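Local coordinates for protein SusD homolog (Bacteroides thetaiotaomicron VPI-5482, PDB 3IV0) that is of unknown function but, as a SusD-family protein of the outer membrane, probably binds sugars at the cell surface, at residues G264-A269 with Q362-Y367. Numbering follows the deposited sequence.
Sequences GLFEIA and QIVFRY
Residues 264-268 and 362-366 pair as two antiparallel strands, closed at one end by the mutual bonds Ile268 N to Gln362 O and Gln362 N to Ile268 O, while the other end, Gly264 with Arg366, is a non-hydrogen-bonded pair; each strand carries a classic beta bulge at the centre. In one bulge Phe365 O takes two donors: Phe266 N lies on a lone pair at 3.0 Å, whereas Leu265 N, at 2.8 Å, stands 30° above the carbonyl plane. In the other, Phe266 O receives a nearly straight bond from Phe365 N (170°) and a weak one from Val364 N. Both chains turn a corner here, which brings the bulged Leu265 and Val364 side chains toward the partner strand. Leu265 sets CB 4.0 Å from Phe365 CB and rests its CG and CD1 on the Arg366-Tyr367 peptide; an alanine here, without CG and CD1, would probably leave that peptide, where helix 367-381 begins, less tightly packed. Val364, CG1 anti to its backbone N (175°), lays CG1 over the centre of the Phe365 ring and sends CG2 to Ile268 CD1, 3.6 Å away. Ile363 CD1 lies 3.4 Å from Glu267 CD, the carboxylate carbon; Glu267 OE1 is held by Gly260 and Asn361. Phe266 and Phe365 point to one face, against helix 117-142. The arrangement is a doubly bulged two-stranded antiparallel sheet, buried among the helices of a largely helical SusD fold.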
loop_
_atom_site.group_PDB
_atom_site.type_symbol
_atom_site.label_atom_id
_atom_site.label_comp_id
_atom_site.label_asym_id
_atom_site.label_seq_id
_atom_site.Cartn_x
_atom_site.Cartn_y
_atom_site.Cartn_z
ATOM N N GLY A 264 -10.825 -6.378 5.067
ATOM C CA GLY A 264 -9.521 -6.476 4.430
ATOM C C GLY A 264 -9.640 -7.018 3.013
ATOM O O GLY A 264 -10.441 -7.915 2.747
ATOM N N LEU A 265 -8.857 -6.490 2.084
ATOM C CA LEU A 265 -8.760 -7.066 0.745
ATOM C C LEU A 265 -7.378 -7.698 0.558
ATOM O O LEU A 265 -7.304 -8.765 -0.074
ATOM C CB LEU A 265 -9.068 -6.048 -0.366
ATOM C CG LEU A 265 -10.510 -5.543 -0.373
ATOM C CD1 LEU A 265 -10.679 -4.472 -1.447
ATOM C CD2 LEU A 265 -11.520 -6.643 -0.538
ATOM N N PHE A 266 -6.281 -7.083 0.982
ATOM C CA PHE A 266 -4.981 -7.773 0.982
ATOM C C PHE A 266 -4.202 -7.231 2.138
ATOM O O PHE A 266 -4.148 -6.002 2.351
ATOM C CB PHE A 266 -4.201 -7.663 -0.339
ATOM C CG PHE A 266 -2.976 -8.517 -0.331
ATOM C CD1 PHE A 266 -3.128 -9.900 -0.266
ATOM C CD2 PHE A 266 -1.722 -7.988 -0.210
ATOM C CE1 PHE A 266 -2.026 -10.715 -0.150
ATOM C CE2 PHE A 266 -0.613 -8.808 -0.078
ATOM C CZ PHE A 266 -0.778 -10.180 -0.039
ATOM N N GLU A 267 -3.538 -8.118 2.869
ATOM C CA GLU A 267 -2.784 -7.796 4.078
ATOM C C GLU A 267 -1.478 -8.564 4.095
ATOM O O GLU A 267 -1.413 -9.665 3.572
ATOM C CB GLU A 267 -3.618 -8.147 5.327
ATOM C CG GLU A 267 -5.037 -7.638 5.247
ATOM C CD GLU A 267 -5.925 -8.106 6.385
ATOM O OE1 GLU A 267 -5.462 -8.851 7.272
ATOM O OE2 GLU A 267 -7.119 -7.733 6.340
ATOM N N ILE A 268 -0.460 -7.950 4.685
ATOM C CA ILE A 268 0.818 -8.583 4.957
ATOM C C ILE A 268 0.759 -9.097 6.381
ATOM O O ILE A 268 0.432 -8.356 7.307
ATOM C CB ILE A 268 1.978 -7.561 4.803
ATOM C CG1 ILE A 268 2.040 -6.970 3.386
ATOM C CG2 ILE A 268 3.334 -8.227 5.118
ATOM C CD1 ILE A 268 2.800 -5.630 3.262
ATOM N N ALA A 269 1.045 -10.385 6.591
ATOM C CA ALA A 269 0.843 -11.024 7.863
ATOM C C ALA A 269 1.925 -10.667 8.873
ATOM O O ALA A 269 3.116 -10.739 8.573
ATOM C CB ALA A 269 0.830 -12.572 7.655
ATOM N N GLN A 362 -0.306 -5.653 8.298
ATOM C CA GLN A 362 -0.294 -4.405 7.565
ATOM C C GLN A 362 -1.381 -4.496 6.531
ATOM O O GLN A 362 -1.418 -5.432 5.714
ATOM C CB GLN A 362 1.063 -4.167 6.906
ATOM C CG GLN A 362 1.094 -2.969 5.959
ATOM C CD GLN A 362 1.075 -1.611 6.614
ATOM O OE1 GLN A 362 1.496 -1.446 7.745
ATOM N NE2 GLN A 362 0.583 -0.616 5.872
ATOM N N ILE A 363 -2.278 -3.506 6.516
ATOM C CA ILE A 363 -3.436 -3.565 5.629
ATOM C C ILE A 363 -3.160 -2.869 4.313
ATOM O O ILE A 363 -3.261 -1.622 4.240
ATOM C CB ILE A 363 -4.678 -2.946 6.246
ATOM C CG1 ILE A 363 -4.952 -3.539 7.642
ATOM C CG2 ILE A 363 -5.891 -3.203 5.358
ATOM C CD1 ILE A 363 -5.049 -5.106 7.748
ATOM N N VAL A 364 -2.815 -3.620 3.266
ATOM C CA VAL A 364 -2.361 -3.049 2.019
ATOM C C VAL A 364 -3.539 -2.481 1.242
ATOM O O VAL A 364 -3.490 -1.316 0.783
ATOM C CB VAL A 364 -1.606 -4.101 1.179
ATOM C CG1 VAL A 364 -1.234 -3.531 -0.212
ATOM C CG2 VAL A 364 -0.344 -4.551 1.904
ATOM N N PHE A 365 -4.583 -3.258 1.072
ATOM C CA PHE A 365 -5.797 -2.838 0.396
ATOM C C PHE A 365 -6.945 -3.212 1.291
ATOM O O PHE A 365 -7.017 -4.343 1.799
ATOM C CB PHE A 365 -5.973 -3.554 -0.941
ATOM C CG PHE A 365 -4.851 -3.336 -1.934
ATOM C CD1 PHE A 365 -4.362 -2.062 -2.240
ATOM C CD2 PHE A 365 -4.324 -4.441 -2.631
ATOM C CE1 PHE A 365 -3.369 -1.892 -3.159
ATOM C CE2 PHE A 365 -3.310 -4.246 -3.576
ATOM C CZ PHE A 365 -2.828 -2.974 -3.806
ATOM N N ARG A 366 -7.897 -2.307 1.480
ATOM C CA ARG A 366 -9.118 -2.695 2.178
ATOM C C ARG A 366 -10.362 -2.107 1.526
ATOM O O ARG A 366 -10.280 -1.265 0.610
ATOM C CB ARG A 366 -9.079 -2.390 3.657
ATOM C CG ARG A 366 -8.996 -0.947 3.987
ATOM C CD ARG A 366 -9.046 -0.760 5.519
ATOM N NE ARG A 366 -8.670 0.600 5.896
ATOM C CZ ARG A 366 -9.530 1.550 6.265
ATOM N NH1 ARG A 366 -10.827 1.356 6.293
ATOM N NH2 ARG A 366 -9.061 2.728 6.615
ATOM N N TYR A 367 -11.523 -2.584 1.941
ATOM C CA TYR A 367 -12.756 -2.344 1.207
ATOM C C TYR A 367 -13.119 -0.866 1.149
ATOM O O TYR A 367 -13.566 -0.402 0.109
ATOM C CB TYR A 367 -13.844 -3.212 1.806
ATOM C CG TYR A 367 -15.159 -3.262 1.072
ATOM C CD1 TYR A 367 -15.252 -3.517 -0.295
ATOM C CD2 TYR A 367 -16.340 -3.147 1.780
ATOM C CE1 TYR A 367 -16.498 -3.578 -0.923
ATOM C CE2 TYR A 367 -17.580 -3.267 1.169
ATOM C CZ TYR A 367 -17.641 -3.438 -0.169
ATOM O OH TYR A 367 -18.874 -3.543 -0.775
#